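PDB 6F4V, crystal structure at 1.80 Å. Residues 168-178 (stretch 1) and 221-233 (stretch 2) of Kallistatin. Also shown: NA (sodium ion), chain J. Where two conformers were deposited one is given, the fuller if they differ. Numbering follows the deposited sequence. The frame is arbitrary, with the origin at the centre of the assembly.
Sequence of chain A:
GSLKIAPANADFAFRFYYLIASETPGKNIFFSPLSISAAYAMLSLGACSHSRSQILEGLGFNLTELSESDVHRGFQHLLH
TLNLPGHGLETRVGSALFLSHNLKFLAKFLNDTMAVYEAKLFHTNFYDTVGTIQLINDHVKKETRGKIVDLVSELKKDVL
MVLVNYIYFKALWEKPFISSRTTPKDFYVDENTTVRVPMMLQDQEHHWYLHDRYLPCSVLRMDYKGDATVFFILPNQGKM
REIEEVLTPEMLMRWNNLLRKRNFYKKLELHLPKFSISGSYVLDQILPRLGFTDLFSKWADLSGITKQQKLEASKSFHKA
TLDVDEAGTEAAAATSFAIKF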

# COMPACT_ATOMS: atom_id res chain seq x y z
N TYR A 168 9.12 -1.76 2.25
CA TYR A 168 9.65 -3.02 1.77
C TYR A 168 9.23 -4.10 2.76
O TYR A 168 9.41 -3.93 3.97
CB TYR A 168 11.16 -2.98 1.64
CG TYR A 168 11.66 -4.29 1.08
CD1 TYR A 168 11.54 -4.58 -0.27
CD2 TYR A 168 12.17 -5.29 1.91
CE1 TYR A 168 11.95 -5.81 -0.79
CE2 TYR A 168 12.58 -6.53 1.40
CZ TYR A 168 12.48 -6.78 0.05
OH TYR A 168 12.87 -7.99 -0.49
N PHE A 169 8.68 -5.18 2.23
CA PHE A 169 8.09 -6.26 3.01
C PHE A 169 8.53 -7.58 2.42
O PHE A 169 8.25 -7.86 1.25
CB PHE A 169 6.56 -6.15 2.93
CG PHE A 169 5.81 -7.26 3.59
CD1 PHE A 169 5.55 -7.21 4.94
CD2 PHE A 169 5.33 -8.33 2.87
CE1 PHE A 169 4.83 -8.21 5.58
CE2 PHE A 169 4.59 -9.34 3.50
CZ PHE A 169 4.34 -9.27 4.85
N LYS A 170 9.16 -8.41 3.23
CA LYS A 170 9.52 -9.76 2.77
C LYS A 170 9.30 -10.69 3.95
O LYS A 170 9.86 -10.47 5.04
CB LYS A 170 10.98 -9.81 2.26
CG LYS A 170 11.34 -11.19 1.68
CD LYS A 170 12.62 -11.20 0.84
CE LYS A 170 13.88 -10.82 1.57
NZ LYS A 170 15.04 -10.72 0.60
N ALA A 171 8.48 -11.69 3.73
CA ALA A 171 8.00 -12.51 4.82
C ALA A 171 7.80 -13.94 4.38
O ALA A 171 7.20 -14.21 3.36
CB ALA A 171 6.66 -11.97 5.34
N LEU A 172 8.27 -14.85 5.21
CA LEU A 172 8.08 -16.27 4.99
C LEU A 172 6.67 -16.74 5.40
O LEU A 172 6.14 -16.30 6.43
CB LEU A 172 9.08 -17.06 5.83
CG LEU A 172 10.55 -16.92 5.48
CD1 LEU A 172 11.37 -17.49 6.64
CD2 LEU A 172 10.88 -17.62 4.17
N TRP A 173 6.10 -17.68 4.64
CA TRP A 173 4.86 -18.34 5.06
C TRP A 173 5.08 -19.13 6.34
O TRP A 173 6.10 -19.80 6.46
CB TRP A 173 4.40 -19.36 4.01
CG TRP A 173 4.13 -18.85 2.67
CD1 TRP A 173 4.69 -19.25 1.52
CD2 TRP A 173 3.16 -17.85 2.32
NE1 TRP A 173 4.14 -18.59 0.45
CE2 TRP A 173 3.21 -17.70 0.92
CE3 TRP A 173 2.24 -17.09 3.06
CZ2 TRP A 173 2.37 -16.79 0.24
CZ3 TRP A 173 1.41 -16.19 2.37
CH2 TRP A 173 1.50 -16.05 0.99
N GLU A 174 4.14 -19.11 7.29
CA GLU A 174 4.16 -20.15 8.33
C GLU A 174 4.02 -21.55 7.71
O GLU A 174 4.62 -22.50 8.21
CB GLU A 174 3.05 -19.98 9.36
CG GLU A 174 3.29 -18.84 10.34
CD GLU A 174 4.26 -19.17 11.46
OE1 GLU A 174 4.39 -18.34 12.39
OE2 GLU A 174 4.91 -20.24 11.41
N LYS A 175 3.22 -21.65 6.65
CA LYS A 175 2.91 -22.93 5.99
C LYS A 175 3.31 -22.86 4.49
O LYS A 175 2.47 -22.60 3.61
CB LYS A 175 1.42 -23.23 6.14
CG LYS A 175 0.97 -23.50 7.58
CD LYS A 175 -0.52 -23.27 7.74
CE LYS A 175 -0.95 -23.23 9.21
NZ LYS A 175 -1.12 -24.60 9.72
N PRO A 176 4.60 -23.06 4.21
CA PRO A 176 5.06 -22.92 2.84
C PRO A 176 4.69 -24.07 1.93
O PRO A 176 4.22 -25.14 2.40
CB PRO A 176 6.59 -22.85 2.99
CG PRO A 176 6.89 -23.61 4.24
CD PRO A 176 5.69 -23.41 5.14
N PHE A 177 4.89 -23.84 0.64
CA PHE A 177 4.62 -24.81 -0.41
C PHE A 177 5.94 -25.50 -0.76
O PHE A 177 7.03 -24.94 -0.54
CB PHE A 177 4.07 -24.12 -1.66
CG PHE A 177 2.80 -23.35 -1.44
CD1 PHE A 177 2.82 -22.07 -0.88
CD2 PHE A 177 1.57 -23.88 -1.82
CE1 PHE A 177 1.64 -21.36 -0.69
CE2 PHE A 177 0.40 -23.17 -1.62
CZ PHE A 177 0.44 -21.91 -1.06
N ILE A 178 5.83 -26.72 -1.28
CA ILE A 178 7.00 -27.50 -1.73
C ILE A 178 7.11 -27.24 -3.23
O ILE A 178 6.19 -27.53 -4.00
CB ILE A 178 6.82 -29.00 -1.35
CG1 ILE A 178 6.82 -29.16 0.18
CG2 ILE A 178 7.94 -29.87 -1.93
CD1 ILE A 178 6.02 -30.36 0.68
NA NA J . 2.86 -14.83 12.26
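Stretch 2 (221-233) RMDYKGDATVFFI

Stretch 2 is a strand, a turn and a second strand. Its first strand takes in Arg221 to Asp223, and the second starts at Ala228 and continues past Ile233. The two are paired: Met222 N donates to Val230 O and Val230 N to Met222 O, each at 2.9 Å. Gly226 lies in the turn, with phi 112° and psi -172°. At these angles a CB would jam against the carbonyl O of the residue before it.

Stretch 1 is extended from Tyr168 to Leu172, then leaves the strand at Trp173. Here the backbones meet, in a single bridge between Trp173 and Tyr224. Two hydrogen bonds flank it. Lys225 N donates to Leu172 O at 2.8 Å, and Glu174 N donates to Asp223 O at 2.9 Å. Both are nearly straight. As stretch 1 advances from Leu172 to Glu174, its partners step back from Lys225 to Asp223, so the two chains run antiparallel at this point. Leu172 O also lies 3.2 Å from Tyr224 CA, a CA-H...O contact.

The main bump of stretch 1 is the indole of Trp173. Its CA-to-CB bond points away from stretch 2, but the end of the side chain comes nearer. The ring enters a hollow made by Met222, Tyr224, Val230 and Phe232. Met222 CE covers one face, 3.7 Å from Trp173 CE3, and Met222 SD lies over the six-membered ring as well. Val230 CG1 meets the ring edge at 3.6 Å from Trp173 CZ3. Phe232 CE2 is 3.9 Å from Trp173 CH2. The Trp173 and Tyr224 rings are nearly parallel, at 12°, but slid apart, so they barely overlap; Trp173 CZ3 and Tyr224 CE1 are 3.4 Å apart.

The Tyr224 ring is the answering bump. Ala171 CB points toward stretch 2 and touches the Tyr224 ring, 3.6 Å from Tyr224 CD1. Phe169 turns its edge to the face of Tyr224, with Phe169 CZ 3.8 Å from Tyr224 CE2 and the planes at 78°. Phe169 CE1 also rests 3.9 Å from Ala228 CB. Phe177 CE1 reaches Met222 CE at 3.9 Å.

Lys225 and Glu174 lie along a more exposed part of the contact. The Lys225 chain is extended, with CD 4.2 Å from Leu172 CB and CE 3.5 Å from Trp173 O. Glu174 CG lies 3.6 Å from Tyr224 O. A sodium ion binds Tyr224 O at 2.2 Å and Gly226 O at 2.4 Å. Three waters also bind the ion, and two of them donate to Glu174 OE1, linking the ion to stretch 1.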

# COMPACT_ATOMS: atom_id res chain seq x y z
N ARG A 221 -7.01 -17.00 5.10
CA ARG A 221 -6.01 -16.15 5.72
C ARG A 221 -4.77 -17.01 5.93
O ARG A 221 -4.86 -18.10 6.54
CB ARG A 221 -6.50 -15.62 7.06
CG ARG A 221 -5.68 -14.48 7.65
CD ARG A 221 -6.02 -14.29 9.14
NE ARG A 221 -5.36 -15.26 9.99
CZ ARG A 221 -5.88 -16.18 10.84
NH1 ARG A 221 -7.16 -16.32 11.05
NH2 ARG A 221 -5.05 -16.98 11.50
N MET A 222 -3.64 -16.56 5.38
CA MET A 222 -2.36 -17.24 5.57
C MET A 222 -1.46 -16.38 6.45
O MET A 222 -1.32 -15.16 6.25
CB MET A 222 -1.68 -17.54 4.25
CG MET A 222 -2.37 -18.62 3.46
SD MET A 222 -1.55 -18.96 1.89
CE MET A 222 -0.12 -19.85 2.50
N ASP A 223 -0.86 -17.03 7.43
CA ASP A 223 0.01 -16.33 8.35
C ASP A 223 1.42 -16.33 7.79
O ASP A 223 1.85 -17.30 7.16
CB ASP A 223 -0.03 -16.97 9.75
CG ASP A 223 -1.38 -16.73 10.46
OD1 ASP A 223 -1.90 -15.59 10.39
OD2 ASP A 223 -2.01 -17.67 10.95
N TYR A 224 2.12 -15.24 8.06
CA TYR A 224 3.56 -15.15 7.86
C TYR A 224 4.27 -15.41 9.18
O TYR A 224 3.68 -15.31 10.26
CB TYR A 224 3.94 -13.78 7.36
CG TYR A 224 3.37 -13.42 6.00
CD1 TYR A 224 3.81 -14.06 4.84
CD2 TYR A 224 2.36 -12.48 5.88
CE1 TYR A 224 3.32 -13.73 3.61
CE2 TYR A 224 1.83 -12.16 4.64
CZ TYR A 224 2.32 -12.75 3.51
OH TYR A 224 1.79 -12.44 2.28
N LYS A 225 5.55 -15.75 9.10
CA LYS A 225 6.41 -15.79 10.28
C LYS A 225 6.71 -14.35 10.66
O LYS A 225 7.37 -13.64 9.90
CB LYS A 225 7.68 -16.58 9.99
CG LYS A 225 7.36 -18.04 9.77
CD LYS A 225 8.59 -18.89 9.55
CE LYS A 225 8.19 -20.30 9.17
NZ LYS A 225 9.40 -21.15 9.00
N GLY A 226 6.21 -13.93 11.81
CA GLY A 226 6.20 -12.52 12.23
C GLY A 226 4.80 -11.95 12.28
O GLY A 226 3.83 -12.66 12.14
N ASP A 227 4.69 -10.65 12.49
CA ASP A 227 3.41 -10.06 12.85
C ASP A 227 2.70 -9.57 11.59
O ASP A 227 2.45 -8.36 11.44
CB ASP A 227 3.62 -8.92 13.83
CG ASP A 227 4.19 -9.41 15.17
OD1 ASP A 227 3.92 -10.56 15.54
OD2 ASP A 227 4.88 -8.62 15.84
N ALA A 228 2.40 -10.49 10.69
CA ALA A 228 1.67 -10.15 9.47
C ALA A 228 0.86 -11.32 9.00
O ALA A 228 1.21 -12.47 9.23
CB ALA A 228 2.60 -9.65 8.37
N THR A 229 -0.21 -11.02 8.28
CA THR A 229 -1.07 -12.02 7.66
C THR A 229 -1.46 -11.53 6.28
O THR A 229 -1.32 -10.34 5.97
CB THR A 229 -2.39 -12.19 8.45
OG1 THR A 229 -3.01 -10.90 8.65
CG2 THR A 229 -2.13 -12.83 9.76
N VAL A 230 -1.97 -12.42 5.47
CA VAL A 230 -2.57 -12.05 4.19
C VAL A 230 -3.92 -12.73 4.07
O VAL A 230 -4.04 -13.93 4.33
CB VAL A 230 -1.64 -12.36 2.98
CG1 VAL A 230 -1.26 -13.84 2.88
CG2 VAL A 230 -2.25 -11.91 1.65
N PHE A 231 -4.91 -11.96 3.61
CA PHE A 231 -6.17 -12.50 3.18
C PHE A 231 -6.19 -12.59 1.66
O PHE A 231 -5.97 -11.59 0.95
CB PHE A 231 -7.32 -11.59 3.64
CG PHE A 231 -7.40 -11.43 5.12
CD1 PHE A 231 -6.57 -10.55 5.78
CD2 PHE A 231 -8.32 -12.16 5.86
CE1 PHE A 231 -6.63 -10.39 7.15
CE2 PHE A 231 -8.41 -11.99 7.24
CZ PHE A 231 -7.55 -11.13 7.88
N PHE A 232 -6.48 -13.80 1.17
CA PHE A 232 -6.76 -14.06 -0.20
C PHE A 232 -8.27 -14.32 -0.30
O PHE A 232 -8.79 -15.30 0.26
CB PHE A 232 -5.98 -15.27 -0.72
CG PHE A 232 -4.48 -15.06 -0.83
CD1 PHE A 232 -3.94 -14.17 -1.73
CD2 PHE A 232 -3.60 -15.77 -0.02
CE1 PHE A 232 -2.56 -14.02 -1.85
CE2 PHE A 232 -2.23 -15.61 -0.13
CZ PHE A 232 -1.71 -14.73 -1.03
N ILE A 233 -8.96 -13.43 -1.00
CA ILE A 233 -10.41 -13.44 -1.12
C ILE A 233 -10.73 -13.85 -2.53
O ILE A 233 -10.28 -13.23 -3.50
CB ILE A 233 -11.01 -12.09 -0.78
CG1 ILE A 233 -10.65 -11.74 0.66
CG2 ILE A 233 -12.52 -12.13 -0.95
CD1 ILE A 233 -10.24 -10.30 0.84
O HOH W 1 4.78 -15.79 13.49
O HOH W 2 2.08 -16.95 12.72
O HOH W 3 1.15 -19.74 6.16
O HOH W 4 0.80 -13.95 11.57